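Local coordinates for protein NADH:ubiquinone oxidoreductase, Na translocating, F subunit (Porphyromonas gingivalis, PDB 2R6H) that is a flavoprotein of the ferredoxin reductase-like kind, built from FAD- and NAD-binding domains, and carries a bound flavin-adenine dinucleotide, at residues A[15-27]-A[60-72]. Residues are numbered along the deposited sequence; the frame is centred on the assembly and turned at random.
With SO4 (sulfate ion), chain G; SO4 (sulfate ion), chain E.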
loop_
_atom_site.group_PDB
_atom_site.type_symbol
_atom_site.label_atom_id
_atom_site.label_comp_id
_atom_site.label_asym_id
_atom_site.label_seq_id
_atom_site.Cartn_x
_atom_site.Cartn_y
_atom_site.Cartn_z
ATOM N N LEU A 15 17.760 2.137 5.010
ATOM C CA LEU A 15 18.101 0.879 5.664
ATOM C C LEU A 15 17.876 -0.306 4.731
ATOM O O LEU A 15 18.770 -1.129 4.532
ATOM C CB LEU A 15 17.282 0.703 6.945
ATOM C CG LEU A 15 17.517 1.737 8.047
ATOM C CD1 LEU A 15 16.662 1.427 9.266
ATOM C CD2 LEU A 15 18.990 1.798 8.423
ATOM N N SER A 16 16.679 -0.387 4.162
ATOM C CA SER A 16 16.257 -1.574 3.427
ATOM C C SER A 16 15.370 -1.204 2.243
ATOM O O SER A 16 14.345 -0.542 2.406
ATOM C CB SER A 16 15.520 -2.544 4.353
ATOM O OG SER A 16 15.275 -3.779 3.706
ATOM N N ASN A 17 15.772 -1.635 1.053
ATOM C CA ASN A 17 14.904 -1.572 -0.117
ATOM C C ASN A 17 14.796 -2.917 -0.827
ATOM O O ASN A 17 15.334 -3.099 -1.920
ATOM C CB ASN A 17 15.397 -0.501 -1.093
ATOM C CG ASN A 17 14.277 0.086 -1.928
ATOM O OD1 ASN A 17 13.171 0.308 -1.436
ATOM N ND2 ASN A 17 14.559 0.341 -3.201
ATOM N N LYS A 18 14.096 -3.857 -0.200
ATOM C CA LYS A 18 13.875 -5.171 -0.793
ATOM C C LYS A 18 12.445 -5.312 -1.303
ATOM O O LYS A 18 11.513 -4.744 -0.731
ATOM C CB LYS A 18 14.182 -6.274 0.222
ATOM C CG LYS A 18 15.590 -6.839 0.117
ATOM C CD LYS A 18 16.086 -7.339 1.463
ATOM C CE LYS A 18 15.514 -8.708 1.790
ATOM N NZ LYS A 18 15.967 -9.198 3.121
ATOM N N ASN A 19 12.278 -6.072 -2.380
ATOM C CA ASN A 19 10.953 -6.373 -2.907
ATOM C C ASN A 19 10.089 -7.127 -1.902
ATOM O O ASN A 19 10.552 -8.062 -1.249
ATOM C CB ASN A 19 11.063 -7.171 -4.208
ATOM C CG ASN A 19 11.055 -6.284 -5.439
ATOM O OD1 ASN A 19 12.023 -5.576 -5.713
ATOM N ND2 ASN A 19 9.959 -6.319 -6.186
ATOM N N VAL A 20 8.832 -6.713 -1.781
ATOM C CA VAL A 20 7.915 -7.324 -0.838
ATOM C C VAL A 20 6.757 -8.025 -1.616
ATOM O O VAL A 20 6.087 -8.936 -1.117
ATOM C CB VAL A 20 7.480 -6.264 0.200
ATOM C CG1 VAL A 20 6.153 -5.610 -0.175
ATOM C CG2 VAL A 20 7.445 -6.863 1.577
ATOM N N SER A 21 6.565 -7.607 -2.865
ATOM C CA SER A 21 5.749 -8.339 -3.825
ATOM C C SER A 21 6.420 -8.105 -5.150
ATOM O O SER A 21 7.556 -7.647 -5.183
ATOM C CB SER A 21 4.353 -7.769 -3.893
ATOM O OG SER A 21 4.415 -6.508 -4.519
ATOM N N THR A 22 5.728 -8.368 -6.250
ATOM C CA THR A 22 6.374 -8.196 -7.552
ATOM C C THR A 22 6.646 -6.731 -7.932
ATOM O O THR A 22 7.662 -6.415 -8.543
ATOM C CB THR A 22 5.605 -8.863 -8.674
ATOM O OG1 THR A 22 5.637 -10.281 -8.491
ATOM C CG2 THR A 22 6.263 -8.527 -10.000
ATOM N N PHE A 23 5.740 -5.842 -7.558
ATOM C CA PHE A 23 5.897 -4.454 -7.918
ATOM C C PHE A 23 5.860 -3.489 -6.721
ATOM O O PHE A 23 5.732 -2.264 -6.886
ATOM C CB PHE A 23 4.847 -4.096 -8.947
ATOM C CG PHE A 23 4.968 -4.871 -10.202
ATOM C CD1 PHE A 23 6.155 -4.871 -10.914
ATOM C CD2 PHE A 23 3.901 -5.599 -10.685
ATOM C CE1 PHE A 23 6.272 -5.594 -12.093
ATOM C CE2 PHE A 23 4.013 -6.322 -11.856
ATOM C CZ PHE A 23 5.192 -6.321 -12.560
ATOM N N ILE A 24 5.982 -4.028 -5.513
ATOM C CA ILE A 24 6.071 -3.176 -4.334
ATOM C C ILE A 24 7.318 -3.475 -3.512
ATOM O O ILE A 24 7.480 -4.574 -2.976
ATOM C CB ILE A 24 4.823 -3.290 -3.474
ATOM C CG1 ILE A 24 3.600 -3.230 -4.382
ATOM C CG2 ILE A 24 4.796 -2.163 -2.466
ATOM C CD1 ILE A 24 2.312 -3.486 -3.684
ATOM N N LYS A 25 8.214 -2.496 -3.454
ATOM C CA LYS A 25 9.357 -2.566 -2.561
ATOM C C LYS A 25 8.975 -2.017 -1.195
ATOM O O LYS A 25 8.201 -1.057 -1.085
ATOM C CB LYS A 25 10.545 -1.790 -3.122
ATOM C CG LYS A 25 11.455 -2.642 -3.943
ATOM C CD LYS A 25 12.364 -1.809 -4.815
ATOM C CE LYS A 25 13.296 -2.705 -5.604
ATOM N NZ LYS A 25 14.012 -3.653 -4.704
ATOM N N GLU A 26 9.505 -2.648 -0.155
ATOM C CA GLU A 26 9.371 -2.108 1.180
ATOM C C GLU A 26 10.569 -1.212 1.415
ATOM O O GLU A 26 11.679 -1.682 1.643
ATOM C CB GLU A 26 9.302 -3.210 2.217
ATOM C CG GLU A 26 8.888 -2.693 3.555
ATOM C CD GLU A 26 9.198 -3.663 4.658
ATOM O OE1 GLU A 26 10.089 -4.518 4.463
ATOM O OE2 GLU A 26 8.550 -3.570 5.720
ATOM N N PHE A 27 10.330 0.091 1.327
ATOM C CA PHE A 27 11.384 1.094 1.357
ATOM C C PHE A 27 11.503 1.685 2.759
ATOM O O PHE A 27 10.619 2.392 3.215
ATOM C CB PHE A 27 11.054 2.167 0.325
ATOM C CG PHE A 27 12.057 3.264 0.244
ATOM C CD1 PHE A 27 13.404 2.977 0.071
ATOM C CD2 PHE A 27 11.653 4.586 0.305
ATOM C CE1 PHE A 27 14.327 3.982 -0.014
ATOM C CE2 PHE A 27 12.572 5.596 0.218
ATOM C CZ PHE A 27 13.918 5.294 0.059
ATOM N N ASP A 60 17.384 -4.393 -8.026
ATOM C CA ASP A 60 17.602 -5.612 -7.259
ATOM C C ASP A 60 16.268 -6.270 -6.951
ATOM O O ASP A 60 15.502 -5.773 -6.126
ATOM C CB ASP A 60 18.339 -5.310 -5.951
ATOM C CG ASP A 60 18.965 -6.552 -5.328
ATOM O OD1 ASP A 60 18.662 -7.668 -5.796
ATOM O OD2 ASP A 60 19.769 -6.416 -4.376
ATOM N N ILE A 61 15.999 -7.389 -7.620
ATOM C CA ILE A 61 14.762 -8.150 -7.430
ATOM C C ILE A 61 15.033 -9.616 -7.061
ATOM O O ILE A 61 15.771 -10.301 -7.758
ATOM C CB ILE A 61 13.908 -8.136 -8.724
ATOM C CG1 ILE A 61 13.777 -6.715 -9.269
ATOM C CG2 ILE A 61 12.524 -8.763 -8.469
ATOM C CD1 ILE A 61 12.823 -5.879 -8.461
ATOM N N GLN A 62 14.410 -10.114 -6.000
ATOM C CA GLN A 62 14.611 -11.514 -5.604
ATOM C C GLN A 62 14.043 -12.561 -6.581
ATOM O O GLN A 62 13.111 -12.297 -7.332
ATOM C CB GLN A 62 14.036 -11.774 -4.218
ATOM C CG GLN A 62 14.439 -10.782 -3.170
ATOM C CD GLN A 62 13.469 -9.642 -3.091
ATOM O OE1 GLN A 62 13.457 -8.765 -3.959
ATOM N NE2 GLN A 62 12.638 -9.641 -2.053
ATOM N N ASP A 63 14.603 -13.767 -6.522
ATOM C CA ASP A 63 14.279 -14.864 -7.441
ATOM C C ASP A 63 12.791 -15.013 -7.745
ATOM O O ASP A 63 12.405 -15.264 -8.886
ATOM C CB ASP A 63 14.801 -16.200 -6.885
ATOM C CG ASP A 63 16.231 -16.105 -6.301
ATOM O OD1 ASP A 63 16.954 -15.100 -6.557
ATOM O OD2 ASP A 63 16.628 -17.061 -5.587
ATOM N N ARG A 64 11.965 -14.866 -6.718
ATOM C CA ARG A 64 10.543 -15.160 -6.822
ATOM C C ARG A 64 9.690 -14.015 -7.355
ATOM O O ARG A 64 8.507 -14.197 -7.619
ATOM C CB ARG A 64 10.008 -15.611 -5.471
ATOM C CG ARG A 64 9.862 -14.514 -4.446
ATOM C CD ARG A 64 9.655 -15.130 -3.077
ATOM N NE ARG A 64 9.135 -14.204 -2.064
ATOM C CZ ARG A 64 9.899 -13.479 -1.240
ATOM N NH1 ARG A 64 11.232 -13.547 -1.319
ATOM N NH2 ARG A 64 9.330 -12.677 -0.336
ATOM N N PHE A 65 10.280 -12.837 -7.502
ATOM C CA PHE A 65 9.547 -11.707 -8.048
ATOM C C PHE A 65 10.003 -11.392 -9.454
ATOM O O PHE A 65 9.306 -10.719 -10.213
ATOM C CB PHE A 65 9.707 -10.470 -7.166
ATOM C CG PHE A 65 9.187 -10.662 -5.785
ATOM C CD1 PHE A 65 7.861 -10.985 -5.578
ATOM C CD2 PHE A 65 10.023 -10.544 -4.687
ATOM C CE1 PHE A 65 7.371 -11.176 -4.305
ATOM C CE2 PHE A 65 9.534 -10.742 -3.405
ATOM C CZ PHE A 65 8.208 -11.055 -3.218
ATOM N N ARG A 66 11.179 -11.866 -9.821
ATOM C CA ARG A 66 11.712 -11.394 -11.079
ATOM C C ARG A 66 10.952 -12.001 -12.283
ATOM O O ARG A 66 10.971 -11.450 -13.384
ATOM C CB ARG A 66 13.255 -11.472 -11.114
ATOM C CG ARG A 66 13.882 -12.605 -11.913
ATOM C CD ARG A 66 15.383 -12.353 -12.037
ATOM N NE ARG A 66 15.916 -12.077 -10.714
ATOM C CZ ARG A 66 16.467 -12.994 -9.929
ATOM N NH1 ARG A 66 16.608 -14.247 -10.339
ATOM N NH2 ARG A 66 16.905 -12.649 -8.731
ATOM N N GLY A 67 10.213 -13.084 -12.035
ATOM C CA GLY A 67 9.480 -13.795 -13.075
ATOM C C GLY A 67 8.598 -12.958 -13.995
ATOM O O GLY A 67 8.643 -13.124 -15.216
ATOM N N ASP A 68 7.791 -12.068 -13.428
ATOM C CA ASP A 68 6.918 -11.230 -14.243
ATOM C C ASP A 68 7.680 -10.159 -15.016
ATOM O O ASP A 68 7.278 -9.766 -16.114
ATOM C CB ASP A 68 5.834 -10.590 -13.385
ATOM C CG ASP A 68 4.681 -11.543 -13.090
ATOM O OD1 ASP A 68 4.833 -12.769 -13.344
ATOM O OD2 ASP A 68 3.623 -11.056 -12.612
ATOM N N TRP A 69 8.772 -9.682 -14.422
ATOM C CA TRP A 69 9.660 -8.710 -15.051
ATOM C C TRP A 69 10.301 -9.299 -16.284
ATOM O O TRP A 69 10.556 -8.580 -17.236
ATOM C CB TRP A 69 10.772 -8.298 -14.098
ATOM C CG TRP A 69 10.296 -7.593 -12.899
ATOM C CD1 TRP A 69 9.521 -8.101 -11.907
ATOM C CD2 TRP A 69 10.570 -6.241 -12.534
ATOM N NE1 TRP A 69 9.286 -7.148 -10.954
ATOM C CE2 TRP A 69 9.927 -5.990 -11.320
ATOM C CE3 TRP A 69 11.299 -5.211 -13.138
ATOM C CZ2 TRP A 69 9.975 -4.760 -10.682
ATOM C CZ3 TRP A 69 11.348 -3.990 -12.498
ATOM C CH2 TRP A 69 10.689 -3.776 -11.287
ATOM N N ASP A 70 10.591 -10.597 -16.263
ATOM C CA ASP A 70 11.128 -11.259 -17.443
ATOM C C ASP A 70 10.039 -11.315 -18.506
ATOM O O ASP A 70 10.272 -10.999 -19.666
ATOM C CB ASP A 70 11.611 -12.682 -17.118
ATOM C CG ASP A 70 12.710 -12.715 -16.046
ATOM O OD1 ASP A 70 12.799 -13.733 -15.301
ATOM O OD2 ASP A 70 13.488 -11.730 -15.956
ATOM N N LYS A 71 8.846 -11.720 -18.095
ATOM C CA LYS A 71 7.731 -11.850 -19.014
ATOM C C LYS A 71 7.449 -10.554 -19.731
ATOM O O LYS A 71 7.412 -10.524 -20.955
ATOM C CB LYS A 71 6.486 -12.307 -18.275
ATOM C CG LYS A 71 6.547 -13.758 -17.855
ATOM C CD LYS A 71 5.298 -14.174 -17.083
ATOM C CE LYS A 71 5.267 -15.675 -16.827
ATOM N NZ LYS A 71 3.867 -16.166 -16.731
HETATM N N MSE A 72 7.261 -9.477 -18.976
HETATM C CA MSE A 72 6.878 -8.205 -19.570
HETATM C C MSE A 72 8.043 -7.406 -20.156
HETATM O O MSE A 72 7.841 -6.320 -20.702
HETATM C CB MSE A 72 6.140 -7.361 -18.547
HETATM C CG MSE A 72 4.943 -8.049 -17.941
HETATM SE SE MSE A 72 3.918 -6.831 -16.797
HETATM C CE MSE A 72 2.878 -8.177 -15.782
HETATM S S SO4 G . 13.378 -16.096 -3.068
HETATM O O1 SO4 G . 12.571 -15.629 -4.193
HETATM O O2 SO4 G . 13.457 -15.025 -2.074
HETATM O O3 SO4 G . 12.765 -17.326 -2.548
HETATM O O4 SO4 G . 14.737 -16.375 -3.514
HETATM S S SO4 E . 13.625 -11.827 1.068
HETATM O O1 SO4 E . 13.309 -10.543 1.683
HETATM O O2 SO4 E . 13.703 -12.811 2.136
HETATM O O3 SO4 E . 12.565 -12.221 0.145
HETATM O O4 SO4 E . 14.905 -11.780 0.353
#
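Phe65 lays its ring against the backbone of the turn Val20-Thr22, and Trp69, four residues on, meets Thr22 and Phe23. From Phe65 CB, 4.1 Å from Thr22 CA, the chain leads to CG under Ser21 O, which stands over one ring face, offset toward the rim. CD1 lies against Ser21 C, CE1 against Ser21 CA, CD2 against Asn19 CB, CE2 near Asn19 O, and CZ ends 3.7 Å from Val20 O. Arg64 CG covers the opposite face. The turn joins antiparallel strands 9-19 and 24-30 of the flavin-domain sheet, as in ferredoxin reductase-like proteins; 60-72 packs on it through helix 66-71 and the loop before it. Trp69 NE1 donates to Thr22 O (3.0 Å), which lies in the indole plane, while Phe23 CE1 sits over one indole face, the Phe23 ring and five-membered indole ring oblique, their planes at 42°. Thr22 OG1 is hydrogen-bonded to Glu199. Gln62 turns sharply about CB-CG (chi2 91°), carrying NE2 to Asn19 O at 2.7 Å, with that oxygen in its amide plane. Asn19 ND2 donates to Ser21 O within the turn, nearly straight at the hydrogen (165°). Lys25, its side chain about 9 Å from the bound FAD, donates NZ hydrogen bonds to Asp60 O (3.0 Å), in the carbonyl plane, and to Asn17 O, from above that carbonyl's plane.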